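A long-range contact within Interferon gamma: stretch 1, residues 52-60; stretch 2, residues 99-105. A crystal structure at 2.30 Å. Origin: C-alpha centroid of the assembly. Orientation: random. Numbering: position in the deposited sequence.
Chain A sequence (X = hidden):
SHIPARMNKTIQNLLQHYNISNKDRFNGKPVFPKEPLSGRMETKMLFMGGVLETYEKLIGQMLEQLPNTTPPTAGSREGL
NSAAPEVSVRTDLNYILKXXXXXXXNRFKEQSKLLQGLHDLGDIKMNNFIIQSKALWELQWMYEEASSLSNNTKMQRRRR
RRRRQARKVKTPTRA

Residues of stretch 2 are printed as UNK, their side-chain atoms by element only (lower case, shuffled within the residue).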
# COMPACT_ATOMS: atom_id res chain seq x y z
N LEU A 52 -5.77 -8.30 6.63
CA LEU A 52 -5.87 -9.75 6.44
C LEU A 52 -4.63 -10.29 5.70
O LEU A 52 -4.09 -11.34 6.09
CB LEU A 52 -7.18 -10.14 5.73
CG LEU A 52 -8.49 -9.89 6.50
CD1 LEU A 52 -9.72 -10.08 5.60
CD2 LEU A 52 -8.60 -10.83 7.69
N GLU A 53 -4.14 -9.54 4.70
CA GLU A 53 -2.87 -9.86 4.01
C GLU A 53 -1.66 -9.86 4.93
O GLU A 53 -0.77 -10.73 4.83
CB GLU A 53 -2.63 -8.92 2.86
CG GLU A 53 -1.28 -9.11 2.16
CD GLU A 53 -1.22 -8.48 0.75
OE1 GLU A 53 -2.26 -8.01 0.21
OE2 GLU A 53 -0.11 -8.47 0.18
N THR A 54 -1.64 -8.91 5.85
CA THR A 54 -0.57 -8.80 6.83
C THR A 54 -0.56 -10.00 7.77
O THR A 54 0.49 -10.56 8.08
CB THR A 54 -0.71 -7.47 7.60
OG1 THR A 54 -0.73 -6.40 6.65
CG2 THR A 54 0.44 -7.26 8.55
N TYR A 55 -1.74 -10.38 8.24
CA TYR A 55 -1.88 -11.55 9.13
C TYR A 55 -1.45 -12.84 8.47
O TYR A 55 -0.91 -13.73 9.09
CB TYR A 55 -3.32 -11.72 9.60
CG TYR A 55 -3.62 -11.03 10.90
CD1 TYR A 55 -3.08 -11.49 12.09
CD2 TYR A 55 -4.50 -9.93 10.94
CE1 TYR A 55 -3.38 -10.88 13.30
CE2 TYR A 55 -4.81 -9.30 12.15
CZ TYR A 55 -4.25 -9.78 13.33
OH TYR A 55 -4.53 -9.16 14.54
N GLU A 56 -1.74 -12.96 7.19
CA GLU A 56 -1.32 -14.15 6.47
C GLU A 56 0.20 -14.25 6.39
O GLU A 56 0.72 -15.31 6.57
CB GLU A 56 -1.94 -14.16 5.09
CG GLU A 56 -1.85 -15.49 4.43
CD GLU A 56 -2.49 -15.48 3.07
OE1 GLU A 56 -3.38 -14.59 2.88
OE2 GLU A 56 -2.07 -16.36 2.25
N LYS A 57 0.89 -13.13 6.13
CA LYS A 57 2.37 -13.05 6.27
C LYS A 57 2.80 -13.46 7.65
O LYS A 57 3.64 -14.34 7.80
CB LYS A 57 2.90 -11.62 6.03
CG LYS A 57 3.51 -11.34 4.67
CD LYS A 57 2.48 -10.94 3.62
CE LYS A 57 3.11 -10.22 2.43
NZ LYS A 57 2.07 -9.60 1.56
N LEU A 58 2.23 -12.80 8.66
CA LEU A 58 2.62 -12.99 10.04
C LEU A 58 2.62 -14.45 10.37
O LEU A 58 3.62 -15.00 10.86
CB LEU A 58 1.62 -12.33 11.02
CG LEU A 58 1.91 -10.99 11.67
CD1 LEU A 58 0.79 -10.65 12.63
CD2 LEU A 58 3.23 -11.04 12.40
N ILE A 59 1.46 -15.06 10.13
CA ILE A 59 1.19 -16.42 10.61
C ILE A 59 2.13 -17.38 9.92
O ILE A 59 2.76 -18.21 10.57
CB ILE A 59 -0.28 -16.77 10.44
CG1 ILE A 59 -1.12 -15.82 11.33
CG2 ILE A 59 -0.53 -18.23 10.80
CD1 ILE A 59 -2.55 -15.65 10.88
N GLY A 60 2.31 -17.20 8.62
CA GLY A 60 3.46 -17.75 7.88
C GLY A 60 4.72 -17.79 8.72
O GLY A 60 5.14 -18.87 9.13
N UNK A 99 -8.47 -19.92 7.95
CA UNK A 99 -9.66 -19.09 8.01
C UNK A 99 -9.43 -17.68 7.43
O UNK A 99 -10.35 -17.10 6.87
c UNK A 99 -11.66 -21.18 9.31
c UNK A 99 -13.08 -20.61 9.25
c UNK A 99 -10.22 -19.00 9.45
c UNK A 99 -10.65 -20.32 10.10
n UNK A 99 -13.86 -21.15 8.08
N UNK A 100 -8.20 -17.15 7.56
CA UNK A 100 -7.86 -15.83 7.03
C UNK A 100 -7.73 -15.90 5.51
O UNK A 100 -8.35 -15.11 4.81
c UNK A 100 -6.19 -13.94 6.98
c UNK A 100 -6.65 -15.11 9.15
c UNK A 100 -6.55 -15.27 7.63
N UNK A 101 -6.94 -16.84 5.01
CA UNK A 101 -6.88 -17.09 3.57
C UNK A 101 -8.26 -17.19 2.95
O UNK A 101 -8.58 -16.50 1.97
o UNK A 101 -4.31 -20.58 3.78
c UNK A 101 -6.12 -18.36 3.29
n UNK A 101 -2.65 -19.38 2.81
c UNK A 101 -4.64 -18.20 3.52
c UNK A 101 -3.86 -19.49 3.37
N UNK A 102 -9.10 -18.03 3.54
CA UNK A 102 -10.47 -18.24 3.02
C UNK A 102 -11.30 -16.95 3.00
O UNK A 102 -12.04 -16.69 2.04
c UNK A 102 -10.62 -20.73 3.65
o UNK A 102 -12.17 -21.41 5.41
o UNK A 102 -10.85 -22.96 4.43
c UNK A 102 -11.22 -19.34 3.81
c UNK A 102 -11.26 -21.77 4.57
N UNK A 103 -11.20 -16.14 4.05
CA UNK A 103 -11.99 -14.91 4.11
C UNK A 103 -11.49 -13.92 3.03
O UNK A 103 -12.28 -13.24 2.34
c UNK A 103 -11.90 -14.29 5.51
c UNK A 103 -12.61 -12.67 7.21
c UNK A 103 -14.18 -13.15 5.43
c UNK A 103 -12.71 -13.02 5.76
N UNK A 104 -10.18 -13.88 2.86
CA UNK A 104 -9.56 -12.99 1.87
C UNK A 104 -10.04 -13.35 0.49
O UNK A 104 -10.58 -12.51 -0.23
c UNK A 104 -6.30 -11.34 1.77
c UNK A 104 -8.03 -13.12 1.89
c UNK A 104 -7.35 -12.00 2.64
n UNK A 104 -4.12 -10.89 0.01
c UNK A 104 -4.16 -12.00 0.76
n UNK A 104 -3.17 -12.87 0.70
n UNK A 104 -5.16 -12.23 1.59
N UNK A 105 -9.82 -14.61 0.15
CA UNK A 105 -10.22 -15.13 -1.14
C UNK A 105 -11.71 -14.93 -1.41
O UNK A 105 -12.09 -14.41 -2.46
c UNK A 105 -10.30 -17.16 -2.52
c UNK A 105 -9.79 -16.57 -1.24
o UNK A 105 -8.35 -16.61 -1.20

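Two nearly antiparallel helices, their axes 9.5 Å apart at closest approach, pack residues 52-60 against residues 99-105. Position 99 has four carbons in a row ending in a nitrogen, the signature of lysine. Lys99 is partly exposed and out of reach of stretch 1, a place where a long charged chain can stay solvated.

Position 100 has three side-chain carbons, two of them borne by the first, and a carbon of the fork lies 3.5 Å from Leu52 O. No polar atom is present, and branching at CB makes it valine. Val100 points toward stretch 1, its CA 6.4 Å from the CA of Leu52. Val100 CG1, the carbon near that backbone O, is also 4.0 Å from Leu52 CD2, while Val100 CG2 comes within 4.5 Å of Ile59 CD1. A short, apolar side chain suits this buried place, where the backbones come close.

Position 101 carries three carbons, the third bearing one oxygen and one nitrogen, and this nitrogen lies 3.1 Å from Glu56 OE2: a terminal amide, hence glutamine. The CA-to-CB bond of Gln101 points sideways, but the chain's end comes nearer, and NE2 donates a hydrogen bond to Glu56 OE2. An amide can supply that proton without carrying charge.

At position 102 the third of three carbons bears two oxygens, a carboxylate on a chain of glutamate length. Glu102 does not touch stretch 1, so its charge need not be buried in the contact; Glu102 OE1 instead forms a salt bridge with Lys99 NZ at 3.2 Å, along its own helix.

Position 103 shows four carbons forked at the second, the fork carbon 4.2 Å from Leu52 CD1, which is leucine. Leu103 extends the apolar patch begun by Val100.

Position 104 has three carbons, a nitrogen, then a carbon carrying two more nitrogens, one of them 2.8 Å from Glu56 OE1. This guanidinium identifies arginine. CG of Arg104 packs 3.6 Å from Leu52 CB, so the aliphatic part shares in the apolar packing, while the charged end meets two acids. Arg104 NH1 donates to Glu56 OE1 in a salt bridge, and Arg104 NE adds a weak hydrogen bond to Glu56 OE1 at 3.2 Å. A second, longer salt bridge joins Arg104 NH2 to Glu53 OE1 at 3.4 Å, and Glu53 CB lies over one face of the group.

At position 105 one carbon bears an oxygen and another carbon: threonine. Thr105 makes no contact across the helices; its short hydroxyl reaches back along the helix, Thr105 OG1 donating to Gln101 O at 3.2 Å.

The contact thus combines apolar packing, centred on Leu52 and Val100, with a polar cluster. Glu56 links the two stretch 2 residues of that cluster, receiving Arg104 on OE1 and Gln101 on OE2, while Glu53 adds a second acid to Arg104, whose chain joins the cluster to the apolar packing.

Stretch 2 (99-105) KVQELRT
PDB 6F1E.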